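Local coordinates for protein formate-dependent phosphoribosylglycinamide formyltransferase (Mycobacterium tuberculosis H37Rv, PDB 6KHR) that belongs to the ATP-grasp superfamily of multidomain enzymes and forms an assembly of two copies of the same chain, at residues E36-E40 / V382-G386; A42-Q46 / R65-Q69; P246-R250 / S313-T317; S344-V350 / G390-A396. Residue numbers count along the deposited sequence, not the author numbering.

The four contacts run from the dimer interface into the large antiparallel sheet. Interactions 1 and 2 share helix 36-47, their centres about 12 Å apart, and both touch the second subunit; R39 O lies 4.2 Å from I66 CD1. Interactions 3 and 4, with centres about 9 Å apart, meet where V316 CG2 lies 3.6 Å from G346 C and W315 O lies 3.6 Å from L393 CD2. W315 also reaches interaction 1, its CH2 3.4 Å from F385 CE2. Strands 380-384 and 390-395 join interactions 1 and 4 through a probable hydrogen bond, V383 O to V391 N at 3.0 Å. Interaction 2 is remote from interactions 3 and 4, its centre about 24 Å from each of theirs.

Interaction 1 of 4, residues E36-E40 / V382-G386; sequences EPSRE and VVIFG
This is a helix-to-strand-end contact between domains: the N-terminal part of helix 36-47, from the N-terminal parallel alpha/beta domain, packs on the residues that close strand 380-384, the outermost strand, within this chain, of the large antiparallel sheet; I384 bonds through its backbone to the second subunit. The 36-40 backbone is helical, with R39 N bonded to E36 O at 3.0 Å. Opposite it, V382-I384 are extended, F385 turns out of the strand (phi/psi -141/21°), and G386 adopts angles (117/-136°) that call for glycine. The backbones stay well apart, the nearest CA atoms being those of E36 and F385 at 7.1 Å. The phenyl ring of F385, at chi1 -95°, fills the gap. E36, at chi1 m and chi2 91°, lays its methylene over one ring face in a CH-pi contact, CG 3.4 Å from the ring centroid and 20° off the normal. At the ring edge, E40 OE2 lies 3.4 Å from F385 CZ, and it is also 3.9 Å from V383 CG1. R39, extended with chi1 to chi3 all t, brings NH1 to 4.1 Å from F385 CE1 and to 3.1 Å from E40 OE2, a salt bridge within the helix; its NH2 hydrogen-bonds to Q46 of the second subunit. With no hydrogen bond across it and two acceptors, E36 OE2 and F385 O, facing each other at 3.2 Å, the contact depends mainly on packing around the F385 ring.

Interaction 2 of 4, residues A42-Q46 / R65-Q69; sequences AIALQ and RIADQ
The carboxamide nitrogen of Q46 makes both hydrogen bonds of this contact: NE2 donates to I66 O at 3.2 Å, nearly straight at 172°, and to D68 OD2 at 3.2 Å and 147°. D68 OD2 has its stronger partner in V52 N, and Q46 OE1 makes a weak hydrogen bond to R39 of the second subunit. To reach across, the Q46 side chain extends from helix 36-47 with chi1 m and chi2 t. Segment 65-69 carries the tail of a short, weakly bonded helix; I66 (phi/psi -111/-1°) is followed by an extended A67 (-69/162°). CA atoms are nearest at A42-A67, 6.7 Å, and I43-I66, 7.7 Å. Beside the polar pair, I66, at chi1 p, sets CD1 against I43 CG1 (3.6 Å) and A42 CB (4.0 Å). I43 packs on I43, and I66 on I66, of the second subunit. Helices 36-47 and 62-66 are the connections of two successive beta-alpha-beta units, 28-32 to 51-56 and 51-56 to 69-72, as in a Rossmann-like parallel sheet.

Interaction 3 of 4, residues P246-R250 / S313-T317; sequences PIGHR and SAWVT
An extended strand meets a tight helical turn here: I247-R250 run in beta conformation (I247 -110/117°, H249 -153/167°), while S313 and A314 form a 3-10 segment (-68/-22° and -65/-17°) leading through W315 and V316 to T317, on helix 317-320. The strand belongs to the large antiparallel sheet of the ATP-grasp domain, and the turn follows its edge strand 300-307 and folds back over one face of that sheet. The CA atoms come nearest at H249 and S313, 6.4 Å apart, and no hydrogen bond joins the segments. I247 and H249 point their CA-to-CB bonds at the turn from the same face of the strand. I247, in the m,t rotamer, is covered most: CG2 lies 3.7 Å from S313 O and 4.0 Å from V316 CG1, and CD1 is 4.2 Å from A314 CA and 3.9 Å from T317 CG2. H249, at chi1 p, brings CD2 to 4.0 Å from S313 CB, while its NE2 is hydrogen-bonded to E293; S313 OG is hydrogen-bonded to T227 OG1. The end of W315 leads away from the strand and makes an edge-to-face ring contact with F326. T317 OG1 is hydrogen-bonded to V325 N, and within the turn T317 bonds twice to one carbonyl: its N lies 2.8 Å from A314 O and its OG1 donates to A314 O at 2.5 Å.

Interaction 4 of 4, residues S344-V350 / G390-A396; sequences SPGAARV and GVALATA
A small apolar patch of A348, V350, V391 and L393 lies on one face of this antiparallel strand pair in the large sheet. A348 CB approaches L393 CD2 at 3.6 Å and V391 CG1 at 4.3 Å, and V350 CG2 meets V391 CG2 at 4.3 Å; W315 and V316 cover this face. On the other face sit A347, R349, A392 and A394, with helix 399-413 packing against R349, A392 and A394 and W260 against A347. Strands 346-350 and 390-395 run at 164° with axes 4.7 Å apart, G346 paired with T395 and V350 with V391. The hydrogen-bonded pairs are R349-A392 (N to O 2.9 Å both ways) and A347-A394 (A347 N to A394 O 3.0 Å, A394 N to A347 O 3.2 Å). At G346 a CB would crowd T395 CG2 and A394 O, and the CA atoms of G346 and T395 close to 4.1 Å. T395 OG1 bonds to E379. Past the G346-T395 pair, A396 N donates to P345 O at 3.3 Å.

Interaction 1 of 4, residues E36-E40 / V382-G386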
loop_
_atom_site.group_PDB
_atom_site.type_symbol
_atom_site.label_atom_id
_atom_site.label_comp_id
_atom_site.label_asym_id
_atom_site.label_seq_id
_atom_site.Cartn_x
_atom_site.Cartn_y
_atom_site.Cartn_z
ATOM N N GLU A 36 13.804 -2.816 -1.898
ATOM C CA GLU A 36 12.615 -1.952 -1.798
ATOM C C GLU A 36 11.309 -2.717 -1.757
ATOM O O GLU A 36 10.580 -2.483 -0.818
ATOM C CB GLU A 36 12.677 -0.720 -2.677
ATOM C CG GLU A 36 13.495 0.363 -2.018
ATOM C CD GLU A 36 14.966 0.329 -2.375
ATOM O OE1 GLU A 36 15.344 -0.518 -3.185
ATOM O OE2 GLU A 36 15.719 1.152 -1.844
ATOM N N PRO A 37 10.801 -3.729 -2.729
ATOM C CA PRO A 37 9.554 -4.506 -2.764
ATOM C C PRO A 37 9.452 -5.469 -1.602
ATOM O O PRO A 37 8.341 -5.804 -1.166
ATOM C CB PRO A 37 9.622 -5.240 -4.112
ATOM C CG PRO A 37 10.618 -4.509 -4.914
ATOM C CD PRO A 37 11.627 -3.996 -3.922
ATOM N N SER A 38 10.604 -5.915 -1.093
ATOM C CA SER A 38 10.647 -6.668 0.152
ATOM C C SER A 38 10.044 -5.866 1.310
ATOM O O SER A 38 9.427 -6.447 2.212
ATOM C CB SER A 38 12.097 -7.057 0.436
ATOM O OG SER A 38 12.199 -8.003 1.478
ATOM N N ARG A 39 10.180 -4.535 1.294
ATOM C CA ARG A 39 9.622 -3.743 2.386
ATOM C C ARG A 39 8.102 -3.666 2.305
ATOM O O ARG A 39 7.413 -3.816 3.319
ATOM C CB ARG A 39 10.222 -2.336 2.402
ATOM C CG ARG A 39 9.552 -1.416 3.413
ATOM C CD ARG A 39 10.014 0.041 3.344
ATOM N NE ARG A 39 9.218 0.886 4.237
ATOM C CZ ARG A 39 8.186 1.630 3.842
ATOM N NH1 ARG A 39 7.831 1.655 2.558
ATOM N NH2 ARG A 39 7.514 2.358 4.728
ATOM N N GLU A 40 7.568 -3.443 1.111
ATOM C CA GLU A 40 6.123 -3.347 0.958
ATOM C C GLU A 40 5.453 -4.688 1.250
ATOM O O GLU A 40 4.464 -4.751 1.988
ATOM C CB GLU A 40 5.788 -2.844 -0.456
ATOM C CG GLU A 40 6.538 -1.586 -0.864
ATOM C CD GLU A 40 5.917 -0.310 -0.296
ATOM O OE1 GLU A 40 4.692 -0.309 -0.053
ATOM O OE2 GLU A 40 6.651 0.687 -0.094
ATOM N N VAL A 382 3.323 8.984 -4.873
ATOM C CA VAL A 382 4.792 8.846 -4.952
ATOM C C VAL A 382 5.267 7.892 -3.857
ATOM O O VAL A 382 4.583 7.753 -2.915
ATOM C CB VAL A 382 5.402 10.253 -4.869
ATOM C CG1 VAL A 382 6.675 10.347 -4.088
ATOM C CG2 VAL A 382 5.612 10.837 -6.222
ATOM N N VAL A 383 6.332 7.142 -4.106
ATOM C CA VAL A 383 6.978 6.257 -3.106
ATOM C C VAL A 383 8.464 6.597 -3.132
ATOM O O VAL A 383 9.085 6.241 -4.077
ATOM C CB VAL A 383 6.749 4.776 -3.425
ATOM C CG1 VAL A 383 7.086 3.899 -2.246
ATOM C CG2 VAL A 383 5.344 4.495 -3.861
ATOM N N ILE A 384 8.972 7.301 -2.123
ATOM C CA ILE A 384 10.394 7.739 -2.023
ATOM C C ILE A 384 11.191 6.616 -1.382
ATOM O O ILE A 384 10.691 6.053 -0.450
ATOM C CB ILE A 384 10.486 9.045 -1.227
ATOM C CG1 ILE A 384 9.750 10.140 -1.970
ATOM C CG2 ILE A 384 11.921 9.451 -0.999
ATOM C CD1 ILE A 384 9.983 10.022 -3.403
ATOM N N PHE A 385 12.417 6.362 -1.828
ATOM C CA PHE A 385 13.094 5.156 -1.307
ATOM C C PHE A 385 14.588 5.284 -1.015
ATOM O O PHE A 385 15.185 4.209 -0.964
ATOM C CB PHE A 385 12.955 4.039 -2.340
ATOM C CG PHE A 385 11.796 3.121 -2.077
ATOM C CD1 PHE A 385 11.538 2.673 -0.791
ATOM C CD2 PHE A 385 10.963 2.726 -3.103
ATOM C CE1 PHE A 385 10.462 1.847 -0.526
ATOM C CE2 PHE A 385 9.890 1.898 -2.829
ATOM C CZ PHE A 385 9.643 1.458 -1.549
ATOM N N GLY A 386 15.189 6.448 -0.813
ATOM C CA GLY A 386 16.636 6.351 -0.518
ATOM C C GLY A 386 17.481 7.017 -1.578
ATOM O O GLY A 386 17.086 8.119 -1.980
#

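Interaction 2 of 4, residues A42-Q46 / R65-Q69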
loop_
_atom_site.group_PDB
_atom_site.type_symbol
_atom_site.label_atom_id
_atom_site.label_comp_id
_atom_site.label_asym_id
_atom_site.label_seq_id
_atom_site.Cartn_x
_atom_site.Cartn_y
_atom_site.Cartn_z
ATOM N N ALA A 42 6.487 -6.733 3.236
ATOM C CA ALA A 42 6.579 -6.947 4.672
ATOM C C ALA A 42 5.479 -6.189 5.404
ATOM O O ALA A 42 4.907 -6.689 6.385
ATOM C CB ALA A 42 7.961 -6.534 5.168
ATOM N N ILE A 43 5.177 -4.978 4.944
ATOM C CA ILE A 43 4.035 -4.251 5.477
ATOM C C ILE A 43 2.770 -5.056 5.240
ATOM O O ILE A 43 1.998 -5.317 6.168
ATOM C CB ILE A 43 3.951 -2.853 4.836
ATOM C CG1 ILE A 43 5.057 -1.946 5.368
ATOM C CG2 ILE A 43 2.565 -2.240 5.014
ATOM C CD1 ILE A 43 5.261 -0.692 4.509
ATOM N N ALA A 44 2.569 -5.501 3.997
ATOM C CA ALA A 44 1.372 -6.264 3.661
ATOM C C ALA A 44 1.209 -7.453 4.596
ATOM O O ALA A 44 0.142 -7.640 5.187
ATOM C CB ALA A 44 1.424 -6.716 2.206
ATOM N N LEU A 45 2.276 -8.242 4.772
ATOM C CA LEU A 45 2.195 -9.435 5.608
ATOM C C LEU A 45 1.895 -9.091 7.059
ATOM O O LEU A 45 1.346 -9.923 7.793
ATOM C CB LEU A 45 3.506 -10.211 5.538
ATOM C CG LEU A 45 3.750 -11.039 4.293
ATOM C CD1 LEU A 45 5.205 -11.432 4.239
ATOM C CD2 LEU A 45 2.861 -12.243 4.346
ATOM N N GLN A 46 2.271 -7.881 7.496
ATOM C CA GLN A 46 2.053 -7.507 8.885
ATOM C C GLN A 46 0.629 -7.043 9.109
ATOM O O GLN A 46 0.090 -7.237 10.203
ATOM C CB GLN A 46 3.054 -6.439 9.310
ATOM C CG GLN A 46 4.433 -7.008 9.606
ATOM C CD GLN A 46 5.467 -5.915 9.766
ATOM O OE1 GLN A 46 5.173 -4.746 9.523
ATOM N NE2 GLN A 46 6.681 -6.282 10.172
ATOM N N ARG A 65 14.217 -2.173 8.375
ATOM C CA ARG A 65 13.802 -1.058 9.224
ATOM C C ARG A 65 12.435 -1.303 9.852
ATOM O O ARG A 65 12.196 -0.922 11.005
ATOM C CB ARG A 65 13.792 0.240 8.415
ATOM C CG ARG A 65 14.381 1.453 9.148
ATOM C CD ARG A 65 13.538 1.890 10.365
ATOM N NE ARG A 65 14.364 2.239 11.528
ATOM C CZ ARG A 65 14.385 1.561 12.676
ATOM N NH1 ARG A 65 13.616 0.490 12.843
ATOM N NH2 ARG A 65 15.176 1.959 13.669
ATOM N N ILE A 66 11.518 -1.926 9.119
ATOM C CA ILE A 66 10.170 -2.143 9.626
ATOM C C ILE A 66 9.880 -3.599 9.901
ATOM O O ILE A 66 8.782 -3.921 10.373
ATOM C CB ILE A 66 9.111 -1.550 8.677
ATOM C CG1 ILE A 66 8.947 -2.417 7.425
ATOM C CG2 ILE A 66 9.452 -0.083 8.347
ATOM C CD1 ILE A 66 7.689 -3.272 7.442
ATOM N N ALA A 67 10.826 -4.492 9.638
ATOM C CA ALA A 67 10.607 -5.889 9.964
ATOM C C ALA A 67 10.591 -6.088 11.479
ATOM O O ALA A 67 11.049 -5.244 12.256
ATOM C CB ALA A 67 11.686 -6.773 9.335
ATOM N N ASP A 68 10.034 -7.235 11.885
ATOM C CA ASP A 68 10.029 -7.641 13.281
ATOM C C ASP A 68 11.384 -8.170 13.724
ATOM O O ASP A 68 11.759 -8.012 14.889
ATOM C CB ASP A 68 8.973 -8.722 13.510
ATOM C CG ASP A 68 7.610 -8.325 12.993
ATOM O OD1 ASP A 68 6.985 -7.425 13.598
ATOM O OD2 ASP A 68 7.174 -8.900 11.969
ATOM N N GLN A 69 12.108 -8.826 12.830
ATOM C CA GLN A 69 13.417 -9.370 13.151
ATOM C C GLN A 69 14.298 -9.224 11.926
ATOM O O GLN A 69 13.868 -9.532 10.810
ATOM C CB GLN A 69 13.314 -10.829 13.580
ATOM C CG GLN A 69 14.618 -11.426 14.020
ATOM C CD GLN A 69 14.409 -12.765 14.680
ATOM O OE1 GLN A 69 13.284 -13.266 14.741
ATOM N NE2 GLN A 69 15.489 -13.357 15.186
#

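Interaction 3 of 4, residues P246-R250 / S313-T317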
loop_
_atom_site.group_PDB
_atom_site.type_symbol
_atom_site.label_atom_id
_atom_site.label_comp_id
_atom_site.label_asym_id
_atom_site.label_seq_id
_atom_site.Cartn_x
_atom_site.Cartn_y
_atom_site.Cartn_z
ATOM N N PRO A 246 -3.299 -7.107 -18.265
ATOM C CA PRO A 246 -1.953 -6.946 -18.833
ATOM C C PRO A 246 -1.351 -5.615 -18.423
ATOM O O PRO A 246 -2.038 -4.592 -18.390
ATOM C CB PRO A 246 -2.192 -7.003 -20.347
ATOM C CG PRO A 246 -3.451 -7.755 -20.496
ATOM C CD PRO A 246 -4.305 -7.394 -19.299
ATOM N N ILE A 247 -0.058 -5.632 -18.109
ATOM C CA ILE A 247 0.688 -4.431 -17.765
ATOM C C ILE A 247 1.649 -4.160 -18.915
ATOM O O ILE A 247 2.509 -5.001 -19.217
ATOM C CB ILE A 247 1.421 -4.588 -16.424
ATOM C CG1 ILE A 247 0.431 -4.746 -15.274
ATOM C CG2 ILE A 247 2.331 -3.381 -16.114
ATOM C CD1 ILE A 247 1.175 -5.001 -13.932
ATOM N N GLY A 248 1.471 -3.013 -19.596
ATOM C CA GLY A 248 2.412 -2.582 -20.619
ATOM C C GLY A 248 3.574 -1.822 -19.997
ATOM O O GLY A 248 3.407 -1.099 -19.013
ATOM N N HIS A 249 4.765 -1.992 -20.569
ATOM C CA HIS A 249 5.932 -1.301 -20.027
ATOM C C HIS A 249 6.975 -1.079 -21.112
ATOM O O HIS A 249 6.905 -1.647 -22.206
ATOM C CB HIS A 249 6.547 -2.047 -18.832
ATOM C CG HIS A 249 7.070 -3.416 -19.146
ATOM N ND1 HIS A 249 8.360 -3.643 -19.587
ATOM C CD2 HIS A 249 6.489 -4.639 -19.043
ATOM C CE1 HIS A 249 8.542 -4.941 -19.754
ATOM N NE2 HIS A 249 7.419 -5.567 -19.438
ATOM N N ARG A 250 7.947 -0.222 -20.788
ATOM C CA ARG A 250 8.969 0.220 -21.730
ATOM C C ARG A 250 9.979 1.120 -21.025
ATOM O O ARG A 250 9.672 1.758 -20.011
ATOM C CB ARG A 250 8.352 0.964 -22.921
ATOM C CG ARG A 250 8.163 2.447 -22.712
ATOM C CD ARG A 250 7.760 3.080 -24.011
ATOM N NE ARG A 250 7.284 4.432 -23.781
ATOM C CZ ARG A 250 8.070 5.493 -23.683
ATOM N NH1 ARG A 250 9.388 5.367 -23.815
ATOM N NH2 ARG A 250 7.531 6.685 -23.454
ATOM N N SER A 313 7.844 -3.435 -13.218
ATOM C CA SER A 313 6.633 -2.955 -13.881
ATOM C C SER A 313 5.381 -3.122 -13.023
ATOM O O SER A 313 4.401 -2.401 -13.241
ATOM C CB SER A 313 6.419 -3.658 -15.215
ATOM O OG SER A 313 6.123 -5.019 -15.016
ATOM N N ALA A 314 5.403 -4.039 -12.050
ATOM C CA ALA A 314 4.249 -4.269 -11.185
ATOM C C ALA A 314 3.911 -3.063 -10.301
ATOM O O ALA A 314 2.794 -3.008 -9.774
ATOM C CB ALA A 314 4.499 -5.500 -10.307
ATOM N N TRP A 315 4.845 -2.110 -10.128
ATOM C CA TRP A 315 4.635 -0.977 -9.225
ATOM C C TRP A 315 3.345 -0.217 -9.509
ATOM O O TRP A 315 2.763 0.371 -8.593
ATOM C CB TRP A 315 5.805 0.008 -9.311
ATOM C CG TRP A 315 6.908 -0.325 -8.392
ATOM C CD1 TRP A 315 8.118 -0.850 -8.724
ATOM C CD2 TRP A 315 6.909 -0.173 -6.964
ATOM N NE1 TRP A 315 8.873 -1.026 -7.598
ATOM C CE2 TRP A 315 8.156 -0.626 -6.503
ATOM C CE3 TRP A 315 5.982 0.320 -6.040
ATOM C CZ2 TRP A 315 8.499 -0.612 -5.159
ATOM C CZ3 TRP A 315 6.329 0.348 -4.706
ATOM C CH2 TRP A 315 7.582 -0.116 -4.277
ATOM N N VAL A 316 2.893 -0.194 -10.765
ATOM C CA VAL A 316 1.643 0.502 -11.075
ATOM C C VAL A 316 0.494 -0.044 -10.242
ATOM O O VAL A 316 -0.433 0.702 -9.897
ATOM C CB VAL A 316 1.332 0.415 -12.591
ATOM C CG1 VAL A 316 1.165 -1.033 -13.039
ATOM C CG2 VAL A 316 0.089 1.181 -12.933
ATOM N N THR A 317 0.547 -1.335 -9.872
ATOM C CA THR A 317 -0.575 -1.969 -9.182
ATOM C C THR A 317 -0.832 -1.346 -7.815
ATOM O O THR A 317 -1.983 -1.375 -7.354
ATOM C CB THR A 317 -0.374 -3.495 -9.049
ATOM O OG1 THR A 317 0.840 -3.789 -8.342
ATOM C CG2 THR A 317 -0.348 -4.172 -10.431
#

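Interaction 4 of 4, residues S344-V350 / G390-A396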
loop_
_atom_site.group_PDB
_atom_site.type_symbol
_atom_site.label_atom_id
_atom_site.label_comp_id
_atom_site.label_asym_id
_atom_site.label_seq_id
_atom_site.Cartn_x
_atom_site.Cartn_y
_atom_site.Cartn_z
ATOM N N SER A 344 -8.778 1.414 -11.391
ATOM C CA SER A 344 -8.802 2.442 -12.420
ATOM C C SER A 344 -7.527 2.303 -13.255
ATOM O O SER A 344 -6.535 1.747 -12.774
ATOM C CB SER A 344 -8.894 3.842 -11.798
ATOM O OG SER A 344 -8.028 4.759 -12.435
ATOM N N PRO A 345 -7.533 2.775 -14.504
ATOM C CA PRO A 345 -6.275 2.812 -15.268
ATOM C C PRO A 345 -5.200 3.582 -14.508
ATOM O O PRO A 345 -5.494 4.479 -13.706
ATOM C CB PRO A 345 -6.664 3.518 -16.576
ATOM C CG PRO A 345 -8.195 3.301 -16.713
ATOM C CD PRO A 345 -8.697 3.281 -15.266
ATOM N N GLY A 346 -3.931 3.228 -14.748
ATOM C CA GLY A 346 -2.843 3.895 -14.062
ATOM C C GLY A 346 -1.551 3.793 -14.838
ATOM O O GLY A 346 -1.455 3.060 -15.817
ATOM N N ALA A 347 -0.550 4.548 -14.390
ATOM C CA ALA A 347 0.790 4.424 -14.949
ATOM C C ALA A 347 1.811 4.671 -13.860
ATOM O O ALA A 347 1.520 5.278 -12.827
ATOM C CB ALA A 347 1.046 5.399 -16.108
ATOM N N ALA A 348 3.023 4.205 -14.104
ATOM C CA ALA A 348 4.079 4.390 -13.130
ATOM C C ALA A 348 5.387 4.664 -13.847
ATOM O O ALA A 348 5.587 4.307 -15.009
ATOM C CB ALA A 348 4.222 3.169 -12.211
ATOM N N ARG A 349 6.291 5.290 -13.119
ATOM C CA ARG A 349 7.620 5.554 -13.630
ATOM C C ARG A 349 8.584 5.248 -12.505
ATOM O O ARG A 349 8.520 5.885 -11.448
ATOM C CB ARG A 349 7.747 6.999 -14.110
ATOM C CG ARG A 349 7.409 7.124 -15.574
ATOM C CD ARG A 349 7.326 8.541 -16.047
ATOM N NE ARG A 349 6.731 8.577 -17.376
ATOM C CZ ARG A 349 7.419 8.764 -18.496
ATOM N NH1 ARG A 349 8.725 8.965 -18.429
ATOM N NH2 ARG A 349 6.793 8.777 -19.666
ATOM N N VAL A 350 9.430 4.244 -12.704
ATOM C CA VAL A 350 10.446 3.901 -11.723
ATOM C C VAL A 350 11.721 4.631 -12.107
ATOM O O VAL A 350 12.298 4.363 -13.165
ATOM C CB VAL A 350 10.668 2.385 -11.633
ATOM C CG1 VAL A 350 11.753 2.078 -10.604
ATOM C CG2 VAL A 350 9.370 1.671 -11.257
ATOM N N GLY A 390 12.814 6.014 -6.533
ATOM C CA GLY A 390 11.495 6.555 -6.301
ATOM C C GLY A 390 10.557 6.064 -7.375
ATOM O O GLY A 390 10.985 5.703 -8.473
ATOM N N VAL A 391 9.269 6.053 -7.055
ATOM C CA VAL A 391 8.224 5.673 -7.992
ATOM C C VAL A 391 7.235 6.820 -8.110
ATOM O O VAL A 391 6.707 7.305 -7.099
ATOM C CB VAL A 391 7.504 4.382 -7.557
ATOM C CG1 VAL A 391 6.423 4.036 -8.561
ATOM C CG2 VAL A 391 8.499 3.222 -7.389
ATOM N N ALA A 392 6.977 7.246 -9.338
ATOM C CA ALA A 392 5.941 8.230 -9.620
ATOM C C ALA A 392 4.701 7.499 -10.110
ATOM O O ALA A 392 4.800 6.590 -10.943
ATOM C CB ALA A 392 6.407 9.235 -10.673
ATOM N N LEU A 393 3.533 7.880 -9.578
ATOM C CA LEU A 393 2.303 7.174 -9.912
ATOM C C LEU A 393 1.174 8.145 -10.191
ATOM O O LEU A 393 1.049 9.173 -9.525
ATOM C CB LEU A 393 1.878 6.227 -8.788
ATOM C CG LEU A 393 2.914 5.199 -8.335
ATOM C CD1 LEU A 393 2.857 5.009 -6.822
ATOM C CD2 LEU A 393 2.651 3.900 -9.023
ATOM N N ALA A 394 0.334 7.791 -11.154
ATOM C CA ALA A 394 -0.901 8.505 -11.409
ATOM C C ALA A 394 -1.969 7.504 -11.820
ATOM O O ALA A 394 -1.664 6.442 -12.374
ATOM C CB ALA A 394 -0.733 9.534 -12.513
ATOM N N THR A 395 -3.220 7.846 -11.545
ATOM C CA THR A 395 -4.342 7.153 -12.151
ATOM C C THR A 395 -5.199 8.180 -12.866
ATOM O O THR A 395 -4.992 9.374 -12.724
ATOM C CB THR A 395 -5.162 6.366 -11.115
ATOM O OG1 THR A 395 -5.563 7.245 -10.054
ATOM C CG2 THR A 395 -4.333 5.160 -10.567
ATOM N N ALA A 396 -6.178 7.706 -13.620
ATOM C CA ALA A 396 -7.007 8.527 -14.492
ATOM C C ALA A 396 -8.110 7.663 -15.072
ATOM O O ALA A 396 -8.020 6.421 -15.028
ATOM C CB ALA A 396 -6.176 9.117 -15.630
#